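Local coordinates for protein esterase D (Lactobacillus rhamnosus, PDB 3DKR) that probably hydrolyses carboxylic esters as a serine hydrolase of the alpha/beta-hydrolase fold, at residues G49-G61 with I76-M88. Sequence-based numbering, arbitrary orientation. Where two conformers were deposited one is given.
Sequences GYGVYVPLFSGHG and IWWAESSAAVAHM
Two ring N-H groups grip the carbonyl O of Ser-58. Trp-77 NE1, from helix 74-89, donates to Ser-58 O at 2.9 Å, in the carbonyl plane and on a lone pair. His-60 ND1 reaches Ser-58 O from above that plane, at 3.3 Å. The acceptor lies in the type II turn 57-60, which follows strand 51-54 of the alpha/beta-hydrolase sheet. The helix packs nearly antiparallel to this strand; the axes of strand 51-54 and helix segment 76-88 run at 160°. Glu-80 holds the same serine with both carboxylate oxygens: OE1 takes Ser-58 N at 2.8 Å through its syn lone pair, and OE2 takes Ser-58 OG at 2.5 Å. The first torsion of Ser-58 (chi1 -80°) keeps OG beside its own N, where one carboxylate can reach both. The edge of the His-60 ring points toward the face of the six-membered ring of Trp-77 in an offset edge-to-face pair, planes at 72°; His-60 NE2 is hydrogen-bonded to Thr-32 N. Phe-57 CB touches Trp-77 CD1 at 3.6 Å. With an alanine in place of Trp-77, Ser-58 O would probably keep just the longer His-60 bond of the two, and a gap would open beside Phe-57. The predicted nucleophile, Ser-101, lies about 10 Å from Phe-57, side chain to side chain. At the far end, His-87 CD2 lies over one face of the Tyr-53 ring, toward the rim, and His-87 NE2 is hydrogen-bonded to Glu-17 OE1. Ala-84 CB touches Tyr-53 CE2, and Met-88 SD meets Tyr-53 CB at 3.6 Å.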
loop_
_atom_site.group_PDB
_atom_site.type_symbol
_atom_site.label_atom_id
_atom_site.label_comp_id
_atom_site.label_asym_id
_atom_site.label_seq_id
_atom_site.Cartn_x
_atom_site.Cartn_y
_atom_site.Cartn_z
ATOM N N GLY A 49 -15.552 -8.447 11.429
ATOM C CA GLY A 49 -16.714 -7.587 11.260
ATOM C C GLY A 49 -16.449 -6.213 10.668
ATOM O O GLY A 49 -17.294 -5.324 10.744
ATOM N N TYR A 50 -15.278 -6.034 10.065
ATOM C CA TYR A 50 -14.969 -4.758 9.429
ATOM C C TYR A 50 -15.433 -4.719 7.978
ATOM O O TYR A 50 -15.370 -5.732 7.282
ATOM C CB TYR A 50 -13.466 -4.527 9.461
ATOM C CG TYR A 50 -12.923 -4.320 10.848
ATOM C CD1 TYR A 50 -13.087 -3.108 11.499
ATOM C CD2 TYR A 50 -12.245 -5.330 11.505
ATOM C CE1 TYR A 50 -12.590 -2.920 12.785
ATOM C CE2 TYR A 50 -11.730 -5.152 12.778
ATOM C CZ TYR A 50 -11.910 -3.944 13.414
ATOM O OH TYR A 50 -11.400 -3.775 14.679
ATOM N N GLY A 51 -15.875 -3.542 7.523
ATOM C CA GLY A 51 -16.066 -3.295 6.093
ATOM C C GLY A 51 -14.696 -3.076 5.481
ATOM O O GLY A 51 -13.786 -2.591 6.160
ATOM N N VAL A 52 -14.536 -3.411 4.194
ATOM C CA VAL A 52 -13.231 -3.337 3.554
ATOM C C VAL A 52 -13.418 -2.886 2.108
ATOM O O VAL A 52 -14.368 -3.301 1.474
ATOM C CB VAL A 52 -12.477 -4.697 3.560
ATOM C CG1 VAL A 52 -11.044 -4.497 3.063
ATOM C CG2 VAL A 52 -12.506 -5.327 4.952
ATOM N N TYR A 53 -12.525 -2.032 1.615
ATOM C CA TYR A 53 -12.541 -1.597 0.219
ATOM C C TYR A 53 -11.134 -1.611 -0.326
ATOM O O TYR A 53 -10.247 -1.029 0.274
ATOM C CB TYR A 53 -13.128 -0.206 0.096
ATOM C CG TYR A 53 -13.246 0.322 -1.315
ATOM C CD1 TYR A 53 -13.750 -0.460 -2.344
ATOM C CD2 TYR A 53 -12.882 1.628 -1.609
ATOM C CE1 TYR A 53 -13.866 0.053 -3.631
ATOM C CE2 TYR A 53 -13.015 2.142 -2.880
ATOM C CZ TYR A 53 -13.506 1.355 -3.881
ATOM O OH TYR A 53 -13.653 1.904 -5.145
ATOM N N VAL A 54 -10.959 -2.316 -1.446
ATOM C CA VAL A 54 -9.661 -2.549 -2.057
ATOM C C VAL A 54 -9.736 -2.113 -3.520
ATOM O O VAL A 54 -10.151 -2.891 -4.395
ATOM C CB VAL A 54 -9.246 -4.030 -1.965
ATOM C CG1 VAL A 54 -7.802 -4.191 -2.415
ATOM C CG2 VAL A 54 -9.447 -4.548 -0.545
ATOM N N PRO A 55 -9.386 -0.849 -3.789
ATOM C CA PRO A 55 -9.415 -0.373 -5.177
ATOM C C PRO A 55 -8.284 -0.941 -6.021
ATOM O O PRO A 55 -7.321 -1.482 -5.486
ATOM C CB PRO A 55 -9.261 1.145 -5.038
ATOM C CG PRO A 55 -8.540 1.345 -3.750
ATOM C CD PRO A 55 -9.000 0.220 -2.842
ATOM N N LEU A 56 -8.396 -0.753 -7.333
ATOM C CA LEU A 56 -7.363 -1.122 -8.288
ATOM C C LEU A 56 -6.704 0.146 -8.826
ATOM O O LEU A 56 -7.391 1.035 -9.328
ATOM C CB LEU A 56 -7.992 -1.882 -9.451
ATOM C CG LEU A 56 -7.100 -2.208 -10.639
ATOM C CD1 LEU A 56 -5.951 -3.118 -10.269
ATOM C CD2 LEU A 56 -7.961 -2.808 -11.786
ATOM N N PHE A 57 -5.378 0.218 -8.759
ATOM C CA PHE A 57 -4.677 1.386 -9.262
ATOM C C PHE A 57 -4.592 1.355 -10.782
ATOM O O PHE A 57 -4.384 0.295 -11.371
ATOM C CB PHE A 57 -3.278 1.498 -8.657
ATOM C CG PHE A 57 -3.260 1.992 -7.220
ATOM C CD1 PHE A 57 -4.031 3.075 -6.815
ATOM C CD2 PHE A 57 -2.434 1.386 -6.276
ATOM C CE1 PHE A 57 -3.988 3.536 -5.493
ATOM C CE2 PHE A 57 -2.397 1.853 -4.949
ATOM C CZ PHE A 57 -3.167 2.923 -4.574
ATOM N N SER A 58 -4.746 2.520 -11.406
ATOM C CA SER A 58 -4.662 2.608 -12.867
ATOM C C SER A 58 -3.403 1.930 -13.376
ATOM O O SER A 58 -2.313 2.065 -12.800
ATOM C CB SER A 58 -4.697 4.052 -13.349
ATOM O OG SER A 58 -6.027 4.539 -13.358
ATOM N N GLY A 59 -3.564 1.220 -14.491
ATOM C CA GLY A 59 -2.439 0.597 -15.179
ATOM C C GLY A 59 -2.112 -0.778 -14.649
ATOM O O GLY A 59 -1.401 -1.533 -15.297
ATOM N N HIS A 60 -2.587 -1.095 -13.444
ATOM C CA HIS A 60 -2.338 -2.394 -12.832
ATOM C C HIS A 60 -3.438 -3.388 -13.186
ATOM O O HIS A 60 -4.514 -3.016 -13.661
ATOM C CB HIS A 60 -2.244 -2.249 -11.299
ATOM C CG HIS A 60 -1.002 -1.547 -10.829
ATOM N ND1 HIS A 60 -0.785 -0.198 -11.024
ATOM C CD2 HIS A 60 0.081 -2.011 -10.164
ATOM C CE1 HIS A 60 0.391 0.133 -10.506
ATOM N NE2 HIS A 60 0.936 -0.947 -9.973
ATOM N N GLY A 61 -3.181 -4.660 -12.926
ATOM C CA GLY A 61 -4.224 -5.681 -13.104
ATOM C C GLY A 61 -4.573 -5.993 -14.557
ATOM O O GLY A 61 -5.660 -6.504 -14.849
ATOM N N ILE A 76 -2.459 10.091 -10.595
ATOM C CA ILE A 76 -3.685 9.286 -10.806
ATOM C C ILE A 76 -3.958 8.412 -9.582
ATOM O O ILE A 76 -5.090 8.348 -9.078
ATOM C CB ILE A 76 -3.581 8.417 -12.084
ATOM C CG1 ILE A 76 -3.548 9.314 -13.322
ATOM C CG2 ILE A 76 -4.726 7.420 -12.162
ATOM C CD1 ILE A 76 -3.198 8.599 -14.620
ATOM N N TRP A 77 -2.914 7.746 -9.096
ATOM C CA TRP A 77 -3.067 6.812 -7.979
ATOM C C TRP A 77 -3.448 7.561 -6.708
ATOM O O TRP A 77 -4.202 7.037 -5.873
ATOM C CB TRP A 77 -1.791 5.994 -7.762
ATOM C CG TRP A 77 -1.404 5.228 -8.990
ATOM C CD1 TRP A 77 -2.247 4.699 -9.921
ATOM C CD2 TRP A 77 -0.078 4.874 -9.394
ATOM N NE1 TRP A 77 -1.523 4.043 -10.897
ATOM C CE2 TRP A 77 -0.188 4.148 -10.602
ATOM C CE3 TRP A 77 1.199 5.122 -8.869
ATOM C CZ2 TRP A 77 0.933 3.663 -11.285
ATOM C CZ3 TRP A 77 2.312 4.628 -9.554
ATOM C CH2 TRP A 77 2.166 3.908 -10.742
ATOM N N TRP A 78 -2.946 8.778 -6.556
ATOM C CA TRP A 78 -3.359 9.610 -5.420
ATOM C C TRP A 78 -4.841 9.981 -5.525
ATOM O O TRP A 78 -5.589 9.870 -4.549
ATOM C CB TRP A 78 -2.470 10.853 -5.312
ATOM C CG TRP A 78 -2.916 11.892 -4.314
ATOM C CD1 TRP A 78 -3.049 13.222 -4.546
ATOM C CD2 TRP A 78 -3.266 11.689 -2.930
ATOM N NE1 TRP A 78 -3.455 13.874 -3.407
ATOM C CE2 TRP A 78 -3.604 12.957 -2.400
ATOM C CE3 TRP A 78 -3.329 10.573 -2.096
ATOM C CZ2 TRP A 78 -3.996 13.136 -1.071
ATOM C CZ3 TRP A 78 -3.728 10.753 -0.753
ATOM C CH2 TRP A 78 -4.058 12.024 -0.269
ATOM N N ALA A 79 -5.292 10.406 -6.699
ATOM C CA ALA A 79 -6.728 10.680 -6.879
ATOM C C ALA A 79 -7.574 9.426 -6.571
ATOM O O ALA A 79 -8.650 9.510 -5.972
ATOM C CB ALA A 79 -7.010 11.146 -8.309
ATOM N N GLU A 80 -7.091 8.266 -6.991
ATOM C CA GLU A 80 -7.826 7.015 -6.775
ATOM C C GLU A 80 -7.888 6.671 -5.282
ATOM O O GLU A 80 -8.920 6.224 -4.778
ATOM C CB GLU A 80 -7.213 5.878 -7.601
ATOM C CG GLU A 80 -7.475 6.097 -9.097
ATOM C CD GLU A 80 -6.726 5.168 -10.060
ATOM O OE1 GLU A 80 -5.675 4.593 -9.713
ATOM O OE2 GLU A 80 -7.228 4.999 -11.205
ATOM N N SER A 81 -6.786 6.900 -4.583
ATOM C CA SER A 81 -6.728 6.632 -3.137
ATOM C C SER A 81 -7.657 7.568 -2.388
ATOM O O SER A 81 -8.376 7.152 -1.468
ATOM C CB SER A 81 -5.305 6.829 -2.613
ATOM O OG SER A 81 -4.363 5.976 -3.250
ATOM N N SER A 82 -7.643 8.834 -2.773
ATOM C CA SER A 82 -8.499 9.852 -2.159
ATOM C C SER A 82 -9.982 9.521 -2.367
ATOM O O SER A 82 -10.827 9.680 -1.461
ATOM C CB SER A 82 -8.177 11.223 -2.760
ATOM O OG SER A 82 -6.824 11.596 -2.525
ATOM N N ALA A 83 -10.317 9.107 -3.585
ATOM C CA ALA A 83 -11.689 8.701 -3.896
ATOM C C ALA A 83 -12.119 7.494 -3.064
ATOM O O ALA A 83 -13.277 7.387 -2.622
ATOM C CB ALA A 83 -11.828 8.385 -5.399
ATOM N N ALA A 84 -11.189 6.572 -2.854
ATOM C CA ALA A 84 -11.486 5.373 -2.095
ATOM C C ALA A 84 -11.775 5.740 -0.644
ATOM O O ALA A 84 -12.683 5.195 -0.028
ATOM C CB ALA A 84 -10.321 4.390 -2.177
ATOM N N VAL A 85 -10.969 6.635 -0.088
ATOM C CA VAL A 85 -11.209 7.114 1.286
ATOM C C VAL A 85 -12.606 7.769 1.384
ATOM O O VAL A 85 -13.394 7.445 2.275
ATOM C CB VAL A 85 -10.107 8.084 1.730
ATOM C CG1 VAL A 85 -10.509 8.815 3.022
ATOM C CG2 VAL A 85 -8.780 7.339 1.906
ATOM N N ALA A 86 -12.930 8.668 0.448
ATOM C CA ALA A 86 -14.232 9.351 0.492
ATOM C C ALA A 86 -15.410 8.383 0.403
ATOM O O ALA A 86 -16.436 8.553 1.072
ATOM C CB ALA A 86 -14.319 10.380 -0.622
ATOM N N HIS A 87 -15.259 7.354 -0.422
ATOM C CA HIS A 87 -16.274 6.306 -0.585
ATOM C C HIS A 87 -16.636 5.693 0.768
ATOM O O HIS A 87 -17.807 5.436 1.065
ATOM C CB HIS A 87 -15.719 5.227 -1.526
ATOM C CG HIS A 87 -16.618 4.050 -1.711
ATOM N ND1 HIS A 87 -17.763 4.104 -2.484
ATOM C CD2 HIS A 87 -16.532 2.779 -1.247
ATOM C CE1 HIS A 87 -18.345 2.915 -2.478
ATOM N NE2 HIS A 87 -17.617 2.096 -1.737
ATOM N N MET A 88 -15.612 5.492 1.596
ATOM C CA MET A 88 -15.754 4.787 2.858
ATOM C C MET A 88 -16.147 5.743 3.985
ATOM O O MET A 88 -16.983 5.381 4.826
ATOM C CB MET A 88 -14.476 4.019 3.194
ATOM C CG MET A 88 -14.169 2.872 2.205
ATOM S SD MET A 88 -15.446 1.591 2.183
ATOM C CE MET A 88 -14.827 0.487 3.445
#